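Alpha-rhamnosidase (Dictyoglomus thermophilum, PDB 6I60) probably hydrolyses terminal non-reducing alpha-L-rhamnose residues from alpha-L-rhamnosides, as a glycoside hydrolase of a thermophilic bacterium. Local coordinates at residues Asn465-Cys470 with Lys861-Thr866; Glu870-Trp875 with Ser883-Val888. One frame throughout, in Å; residues are numbered along the deposited sequence.

Contact 1: Asn465-Cys470 with Lys861-Thr866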
ATOM      1  N   ASN A 465      -8.115  -7.920  -0.164  1.00 49.87           N
ATOM      2  CA  ASN A 465      -7.480  -9.229  -0.121  1.00 51.63           C
ATOM      3  C   ASN A 465      -8.044 -10.141   0.958  1.00 57.73           C
ATOM      4  O   ASN A 465      -8.019 -11.366   0.789  1.00 61.09           O
ATOM      5  CB  ASN A 465      -5.970  -9.082   0.093  1.00 55.33           C
ATOM      6  CG  ASN A 465      -5.162  -9.548  -1.105  1.00 69.48           C
ATOM      7  OD1 ASN A 465      -5.712  -9.816  -2.176  1.00 59.48           O
ATOM      8  ND2 ASN A 465      -3.846  -9.648  -0.929  1.00 65.46           N
ATOM      9  N   GLY A 466      -8.545  -9.590   2.054  1.00 54.29           N
ATOM     10  CA  GLY A 466      -9.007 -10.412   3.159  1.00 50.90           C
ATOM     11  C   GLY A 466     -10.119  -9.746   3.935  1.00 55.73           C
ATOM     12  O   GLY A 466     -10.184  -8.517   4.034  1.00 56.65           O
ATOM     13  N   GLU A 467     -11.006 -10.572   4.481  1.00 54.12           N
ATOM     14  CA  GLU A 467     -12.035 -10.141   5.414  1.00 52.41           C
ATOM     15  C   GLU A 467     -11.706 -10.660   6.807  1.00 53.60           C
ATOM     16  O   GLU A 467     -10.944 -11.618   6.974  1.00 50.63           O
ATOM     17  CB  GLU A 467     -13.422 -10.643   4.990  1.00 44.95           C
ATOM     18  CG  GLU A 467     -13.862 -10.198   3.608  1.00 62.89           C
ATOM     19  CD  GLU A 467     -15.020 -11.026   3.069  1.00 73.34           C
ATOM     20  OE1 GLU A 467     -15.161 -12.201   3.474  1.00 70.51           O
ATOM     21  OE2 GLU A 467     -15.790 -10.502   2.238  1.00 76.22           O
ATOM     22  N   PHE A 468     -12.288 -10.012   7.816  1.00 51.51           N
ATOM     23  CA  PHE A 468     -12.150 -10.476   9.192  1.00 48.41           C
ATOM     24  C   PHE A 468     -13.326  -9.971  10.012  1.00 53.04           C
ATOM     25  O   PHE A 468     -13.690  -8.796   9.918  1.00 56.58           O
ATOM     26  CB  PHE A 468     -10.837 -10.006   9.822  1.00 44.63           C
ATOM     27  CG  PHE A 468     -10.764 -10.254  11.302  1.00 50.96           C
ATOM     28  CD1 PHE A 468     -10.534 -11.530  11.792  1.00 54.14           C
ATOM     29  CD2 PHE A 468     -10.942  -9.218  12.204  1.00 50.71           C
ATOM     30  CE1 PHE A 468     -10.473 -11.767  13.152  1.00 42.97           C
ATOM     31  CE2 PHE A 468     -10.883  -9.450  13.565  1.00 46.54           C
ATOM     32  CZ  PHE A 468     -10.648 -10.726  14.039  1.00 41.88           C
ATOM     33  N   ILE A 469     -13.906 -10.857  10.819  1.00 48.35           N
ATOM     34  CA  ILE A 469     -14.987 -10.502  11.728  1.00 48.43           C
ATOM     35  C   ILE A 469     -14.821 -11.306  13.010  1.00 53.69           C
ATOM     36  O   ILE A 469     -14.367 -12.455  12.997  1.00 52.76           O
ATOM     37  CB  ILE A 469     -16.381 -10.730  11.094  1.00 45.99           C
ATOM     38  CG1 ILE A 469     -17.471 -10.046  11.927  1.00 51.06           C
ATOM     39  CG2 ILE A 469     -16.663 -12.218  10.909  1.00 46.93           C
ATOM     40  CD1 ILE A 469     -18.768  -9.812  11.177  1.00 50.68           C
ATOM     41  N   CYS A 470     -15.177 -10.681  14.128  1.00 50.69           N
ATOM     42  CA  CYS A 470     -14.964 -11.253  15.446  1.00 47.85           C
ATOM     43  C   CYS A 470     -16.277 -11.287  16.210  1.00 53.15           C
ATOM     44  O   CYS A 470     -17.239 -10.592  15.872  1.00 53.13           O
ATOM     45  CB  CYS A 470     -13.924 -10.444  16.234  1.00 40.14           C
ATOM     46  SG  CYS A 470     -12.948 -11.396  17.395  1.00 62.99           S
ATOM     47  N   LYS A 861     -13.674 -15.376  11.970  1.00 50.92           N
ATOM     48  CA  LYS A 861     -13.420 -15.864  10.623  1.00 48.95           C
ATOM     49  C   LYS A 861     -12.486 -14.908   9.897  1.00 49.77           C
ATOM     50  O   LYS A 861     -12.630 -13.687  10.005  1.00 57.23           O
ATOM     51  CB  LYS A 861     -14.714 -16.021   9.816  1.00 46.68           C
ATOM     52  CG  LYS A 861     -14.478 -16.059   8.309  1.00 51.20           C
ATOM     53  CD  LYS A 861     -15.722 -15.716   7.523  1.00 56.12           C
ATOM     54  CE  LYS A 861     -15.641 -16.264   6.106  1.00 62.77           C
ATOM     55  NZ  LYS A 861     -16.966 -16.261   5.419  1.00 60.21           N
ATOM     56  N   ALA A 862     -11.536 -15.474   9.158  1.00 41.22           N
ATOM     57  CA  ALA A 862     -10.715 -14.724   8.218  1.00 44.55           C
ATOM     58  C   ALA A 862     -10.774 -15.428   6.874  1.00 48.29           C
ATOM     59  O   ALA A 862     -10.485 -16.625   6.787  1.00 54.82           O
ATOM     60  CB  ALA A 862      -9.269 -14.608   8.704  1.00 49.44           C
ATOM     61  N   ARG A 863     -11.163 -14.696   5.834  1.00 51.39           N
ATOM     62  CA  ARG A 863     -11.180 -15.210   4.471  1.00 54.68           C
ATOM     63  C   ARG A 863     -10.243 -14.354   3.632  1.00 59.20           C
ATOM     64  O   ARG A 863     -10.452 -13.143   3.507  1.00 61.22           O
ATOM     65  CB  ARG A 863     -12.596 -15.198   3.888  1.00 52.38           C
ATOM     66  CG  ARG A 863     -12.661 -15.588   2.420  1.00 55.18           C
ATOM     67  CD  ARG A 863     -14.070 -15.461   1.863  1.00 62.71           C
ATOM     68  NE  ARG A 863     -14.363 -14.109   1.393  1.00 76.93           N
ATOM     69  CZ  ARG A 863     -13.947 -13.609   0.232  1.00 84.42           C
ATOM     70  NH1 ARG A 863     -13.210 -14.347  -0.589  1.00 87.27           N
ATOM     71  NH2 ARG A 863     -14.264 -12.367  -0.109  1.00 81.11           N
ATOM     72  N   LEU A 864      -9.213 -14.979   3.065  1.00 56.42           N
ATOM     73  CA  LEU A 864      -8.202 -14.280   2.288  1.00 47.44           C
ATOM     74  C   LEU A 864      -8.210 -14.768   0.847  1.00 51.40           C
ATOM     75  O   LEU A 864      -8.470 -15.943   0.571  1.00 58.09           O
ATOM     76  CB  LEU A 864      -6.800 -14.478   2.883  1.00 52.26           C
ATOM     77  CG  LEU A 864      -6.662 -14.457   4.406  1.00 51.40           C
ATOM     78  CD1 LEU A 864      -5.422 -15.222   4.846  1.00 47.83           C
ATOM     79  CD2 LEU A 864      -6.615 -13.028   4.909  1.00 51.78           C
ATOM     80  N   ASN A 865      -7.919 -13.852  -0.072  1.00 49.92           N
ATOM     81  CA  ASN A 865      -7.711 -14.174  -1.482  1.00 53.81           C
ATOM     82  C   ASN A 865      -6.220 -14.005  -1.758  1.00 51.62           C
ATOM     83  O   ASN A 865      -5.750 -12.895  -2.021  1.00 55.85           O
ATOM     84  CB  ASN A 865      -8.559 -13.284  -2.386  1.00 54.65           C
ATOM     85  CG  ASN A 865      -8.319 -13.551  -3.860  1.00 61.42           C
ATOM     86  OD1 ASN A 865      -8.615 -14.636  -4.364  1.00 60.46           O
ATOM     87  ND2 ASN A 865      -7.779 -12.560  -4.561  1.00 60.59           N
ATOM     88  N   THR A 866      -5.481 -15.106  -1.689  1.00 50.21           N
ATOM     89  CA  THR A 866      -4.031 -15.073  -1.793  1.00 53.37           C
ATOM     90  C   THR A 866      -3.598 -15.292  -3.242  1.00 59.23           C
ATOM     91  O   THR A 866      -4.409 -15.269  -4.171  1.00 59.32           O
ATOM     92  CB  THR A 866      -3.415 -16.117  -0.868  1.00 55.96           C
ATOM     93  OG1 THR A 866      -3.633 -17.423  -1.418  1.00 47.33           O
ATOM     94  CG2 THR A 866      -4.044 -16.038   0.518  1.00 49.26           C
TER
HETATM   95  O   HOH W   1     -16.850 -14.881   3.364  1.00 59.39           O
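Glu467 and Arg863 face each other as a hydrogen-bonded pair of two antiparallel strands, their axes 177° apart, and their side chains run side by side on the same face of the sheet. The backbone ladder extends to both ends: Glu467 N donates to Arg863 O at 2.8 Å, Ile469 and Lys861 exchange a reciprocal pair of bonds, and Asn865 N meets Asn465 O at 2.6 Å. The ionic contact is a salt bridge in which Arg863 NE reaches Glu467 OE1 at 2.9 Å from above the carboxylate plane, while NH2 makes a weak, longer bond to OE2. With the two planes 88° apart, this is no coplanar fork. Arg863 presents this edge because its chain bends at chi3 (86°). A water lies between Lys861 NZ and Glu467 OE1, but the ammonium itself stays 4.9 Å from OE1, an indirect contact. Apolar contact lies on the face of Phe468, Ala862 and Leu864, where Leu864 CD2 rests 4.0 Å from Gly466 CA; helix 826-835 packs there through Tyr831. Thus the sheet's outermost strand, from the six-hairpin glycosidase part, is joined to the C-terminal strands by backbone bonds and a salt bridge that would probably favour ionised Glu467.

Contact 2: Glu870-Trp875 with Ser883-Val888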
ATOM      1  N   GLU A 870      -8.440 -18.825  -2.734  1.00 50.97           N
ATOM      2  CA  GLU A 870      -9.173 -18.453  -1.533  1.00 53.72           C
ATOM      3  C   GLU A 870      -8.702 -19.281  -0.342  1.00 59.37           C
ATOM      4  O   GLU A 870      -8.616 -20.510  -0.426  1.00 59.72           O
ATOM      5  CB  GLU A 870     -10.676 -18.642  -1.744  1.00 53.74           C
ATOM      6  CG  GLU A 870     -11.409 -17.380  -2.155  1.00 60.31           C
ATOM      7  CD  GLU A 870     -12.849 -17.372  -1.687  1.00 71.85           C
ATOM      8  OE1 GLU A 870     -13.663 -16.625  -2.271  1.00 80.03           O
ATOM      9  OE2 GLU A 870     -13.167 -18.115  -0.734  1.00 70.90           O
ATOM     10  N   VAL A 871      -8.401 -18.599   0.762  1.00 54.77           N
ATOM     11  CA  VAL A 871      -8.034 -19.228   2.025  1.00 52.29           C
ATOM     12  C   VAL A 871      -9.021 -18.756   3.083  1.00 55.25           C
ATOM     13  O   VAL A 871      -9.239 -17.548   3.239  1.00 55.92           O
ATOM     14  CB  VAL A 871      -6.588 -18.887   2.434  1.00 52.18           C
ATOM     15  CG1 VAL A 871      -6.241 -19.545   3.763  1.00 53.20           C
ATOM     16  CG2 VAL A 871      -5.610 -19.315   1.349  1.00 45.55           C
ATOM     17  N   GLU A 872      -9.617 -19.701   3.809  1.00 55.45           N
ATOM     18  CA  GLU A 872     -10.673 -19.378   4.757  1.00 57.77           C
ATOM     19  C   GLU A 872     -10.497 -20.181   6.038  1.00 47.68           C
ATOM     20  O   GLU A 872     -10.056 -21.332   6.014  1.00 53.59           O
ATOM     21  CB  GLU A 872     -12.061 -19.650   4.159  1.00 54.30           C
ATOM     22  CG  GLU A 872     -13.206 -18.994   4.911  1.00 53.32           C
ATOM     23  CD  GLU A 872     -14.526 -19.117   4.179  1.00 63.99           C
ATOM     24  OE1 GLU A 872     -14.788 -18.288   3.281  1.00 61.43           O
ATOM     25  OE2 GLU A 872     -15.302 -20.042   4.502  1.00 77.44           O
ATOM     26  N   ILE A 873     -10.851 -19.555   7.160  1.00 53.13           N
ATOM     27  CA  ILE A 873     -10.882 -20.216   8.461  1.00 53.55           C
ATOM     28  C   ILE A 873     -12.118 -19.735   9.212  1.00 51.03           C
ATOM     29  O   ILE A 873     -12.429 -18.540   9.212  1.00 48.84           O
ATOM     30  CB  ILE A 873      -9.603 -19.949   9.281  1.00 53.20           C
ATOM     31  CG1 ILE A 873      -9.662 -20.689  10.620  1.00 52.87           C
ATOM     32  CG2 ILE A 873      -9.385 -18.455   9.494  1.00 44.12           C
ATOM     33  CD1 ILE A 873      -8.335 -21.267  11.060  1.00 54.50           C
ATOM     34  N   ASN A 874     -12.838 -20.672   9.825  1.00 56.38           N
ATOM     35  CA  ASN A 874     -14.007 -20.370  10.639  1.00 51.01           C
ATOM     36  C   ASN A 874     -13.981 -21.268  11.861  1.00 53.29           C
ATOM     37  O   ASN A 874     -13.658 -22.454  11.752  1.00 55.88           O
ATOM     38  CB  ASN A 874     -15.322 -20.596   9.877  1.00 52.52           C
ATOM     39  CG  ASN A 874     -15.338 -19.934   8.514  1.00 55.49           C
ATOM     40  OD1 ASN A 874     -15.883 -18.846   8.351  1.00 57.47           O
ATOM     41  ND2 ASN A 874     -14.755 -20.599   7.523  1.00 56.13           N
ATOM     42  N   TRP A 875     -14.321 -20.711  13.022  1.00 54.98           N
ATOM     43  CA  TRP A 875     -14.412 -21.522  14.227  1.00 58.85           C
ATOM     44  C   TRP A 875     -15.486 -20.965  15.147  1.00 59.78           C
ATOM     45  O   TRP A 875     -15.678 -19.748  15.232  1.00 56.99           O
ATOM     46  CB  TRP A 875     -13.064 -21.606  14.962  1.00 55.52           C
ATOM     47  CG  TRP A 875     -12.519 -20.300  15.462  1.00 55.19           C
ATOM     48  CD1 TRP A 875     -11.596 -19.508  14.845  1.00 54.10           C
ATOM     49  CD2 TRP A 875     -12.841 -19.648  16.700  1.00 57.54           C
ATOM     50  NE1 TRP A 875     -11.331 -18.401  15.613  1.00 56.54           N
ATOM     51  CE2 TRP A 875     -12.083 -18.463  16.757  1.00 57.24           C
ATOM     52  CE3 TRP A 875     -13.702 -19.951  17.760  1.00 57.54           C
ATOM     53  CZ2 TRP A 875     -12.158 -17.578  17.832  1.00 60.05           C
ATOM     54  CZ3 TRP A 875     -13.778 -19.072  18.825  1.00 53.65           C
ATOM     55  CH2 TRP A 875     -13.009 -17.900  18.855  1.00 58.57           C
ATOM     56  N   SER A 883     -16.320 -25.951  16.774  1.00 65.35           N
ATOM     57  CA  SER A 883     -16.399 -26.145  15.335  1.00 64.40           C
ATOM     58  C   SER A 883     -15.215 -25.481  14.638  1.00 58.46           C
ATOM     59  O   SER A 883     -14.589 -24.558  15.162  1.00 59.14           O
ATOM     60  CB  SER A 883     -17.712 -25.584  14.784  1.00 63.53           C
ATOM     61  OG  SER A 883     -18.829 -26.276  15.311  1.00 68.25           O
ATOM     62  N   MET A 884     -14.915 -25.968  13.436  1.00 54.10           N
ATOM     63  CA  MET A 884     -13.849 -25.390  12.628  1.00 54.11           C
ATOM     64  C   MET A 884     -14.062 -25.772  11.172  1.00 57.92           C
ATOM     65  O   MET A 884     -14.190 -26.959  10.855  1.00 58.63           O
ATOM     66  CB  MET A 884     -12.473 -25.860  13.108  1.00 56.82           C
ATOM     67  CG  MET A 884     -11.352 -24.893  12.780  1.00 57.23           C
ATOM     68  SD  MET A 884      -9.746 -25.476  13.348  1.00 74.09           S
ATOM     69  CE  MET A 884     -10.210 -26.352  14.835  1.00 51.25           C
ATOM     70  N   ARG A 885     -14.100 -24.771  10.294  1.00 54.27           N
ATOM     71  CA  ARG A 885     -14.253 -24.986   8.859  1.00 56.04           C
ATOM     72  C   ARG A 885     -13.151 -24.234   8.133  1.00 54.52           C
ATOM     73  O   ARG A 885     -13.043 -23.010   8.262  1.00 52.21           O
ATOM     74  CB  ARG A 885     -15.626 -24.527   8.366  1.00 52.23           C
ATOM     75  CG  ARG A 885     -15.878 -24.831   6.899  1.00 56.35           C
ATOM     76  CD  ARG A 885     -17.072 -24.062   6.365  1.00 60.96           C
ATOM     77  NE  ARG A 885     -17.567 -24.626   5.113  1.00 67.30           N
ATOM     78  CZ  ARG A 885     -17.244 -24.170   3.906  1.00 66.33           C
ATOM     79  NH1 ARG A 885     -16.422 -23.137   3.784  1.00 61.75           N
ATOM     80  NH2 ARG A 885     -17.745 -24.748   2.823  1.00 71.05           N
ATOM     81  N   ILE A 886     -12.337 -24.962   7.369  1.00 56.25           N
ATOM     82  CA  ILE A 886     -11.220 -24.370   6.647  1.00 57.25           C
ATOM     83  C   ILE A 886     -11.404 -24.612   5.155  1.00 50.91           C
ATOM     84  O   ILE A 886     -12.168 -25.480   4.726  1.00 49.41           O
ATOM     85  CB  ILE A 886      -9.858 -24.922   7.118  1.00 52.11           C
ATOM     86  CG1 ILE A 886      -9.709 -26.389   6.710  1.00 55.30           C
ATOM     87  CG2 ILE A 886      -9.707 -24.759   8.623  1.00 54.70           C
ATOM     88  CD1 ILE A 886      -8.273 -26.874   6.693  1.00 55.12           C
ATOM     89  N   SER A 887     -10.689 -23.818   4.362  1.00 50.40           N
ATOM     90  CA  SER A 887     -10.698 -23.948   2.911  1.00 52.63           C
ATOM     91  C   SER A 887      -9.277 -23.772   2.402  1.00 56.54           C
ATOM     92  O   SER A 887      -8.640 -22.750   2.676  1.00 52.70           O
ATOM     93  CB  SER A 887     -11.636 -22.923   2.270  1.00 49.10           C
ATOM     94  OG  SER A 887     -12.982 -23.362   2.339  1.00 61.56           O
ATOM     95  N   VAL A 888      -8.781 -24.768   1.674  1.00 47.22           N
ATOM     96  CA  VAL A 888      -7.434 -24.761   1.124  1.00 56.16           C
ATOM     97  C   VAL A 888      -7.554 -24.795  -0.400  1.00 58.41           C
ATOM     98  O   VAL A 888      -8.217 -25.685  -0.928  1.00 56.64           O
ATOM     99  CB  VAL A 888      -6.586 -25.944   1.617  1.00 57.32           C
ATOM    100  CG1 VAL A 888      -5.131 -25.770   1.204  1.00 49.79           C
ATOM    101  CG2 VAL A 888      -6.711 -26.090   3.128  1.00 57.48           C
TER
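The guanidinium of Arg885 receives Glu872 OE2 at its edge, near its plane, with NH1 3.4 Å from OE2 in a long salt bridge; carboxylate and guanidinium planes are 43° apart. The Asn874 amide is turned so that ND2 reaches Arg885 O at 3.0 Å, the oxygen lying in the amide plane. These groups share one face of a beta hairpin, strands 869-877 and 882-888, whose paired segments run antiparallel, 173° between their directions, within the C-terminal beta domain. With CG anti to the carbonyl carbon and beside the backbone N (chi1 -50°), the amide stays near its own N-H, and both N and ND2 can reach Arg885 O. ND2 also donates to Glu872 OE2 at 3.1 Å, on the anti side but tilted out of the carboxylate plane. An alanine here would remove both amide bonds, and Glu872 OE2 would probably lose the donor that helps fix its position beside Arg885. On the other face, Ile873 CD1 lies 4.5 Å from Ile886 CG2, and Trp875 CB lies 4.3 Å from Met884 CG; Phe849 of strand 846-849 packs against both isoleucines. The indole NE1 of Trp875 bonds to the backbone of Ile834, tying the hairpin to helix 826-835. Between the strands, Arg885 N donates to Asn874 O at 2.8 Å. Asn874 N and ND2 approach Arg885 O from opposite faces of its carbonyl plane.

Overall arrangement
Contacts 1 and 2 are successive parts of one antiparallel sheet, with centres about 10 Å apart. Strand 466-470 lies at one border, followed by 859-866, 869-877 and 882-888; the middle two are consecutive in the chain and link the contacts, Leu864 N lying 2.6 Å from Val871 O in a probable hydrogen bond. Charges continue across this junction: Arg863 NH1 forms a salt bridge with Glu870 OE1 at 2.9 Å. Contact 1 bridges 390 intervening residues, whereas contact 2 closes a local hairpin, so distant and local pairings build the same sheet. Neither includes Tyr656, Glu659 or Leu660, which contact a bound 2-(2-ethoxyethoxy)ethanol molecule.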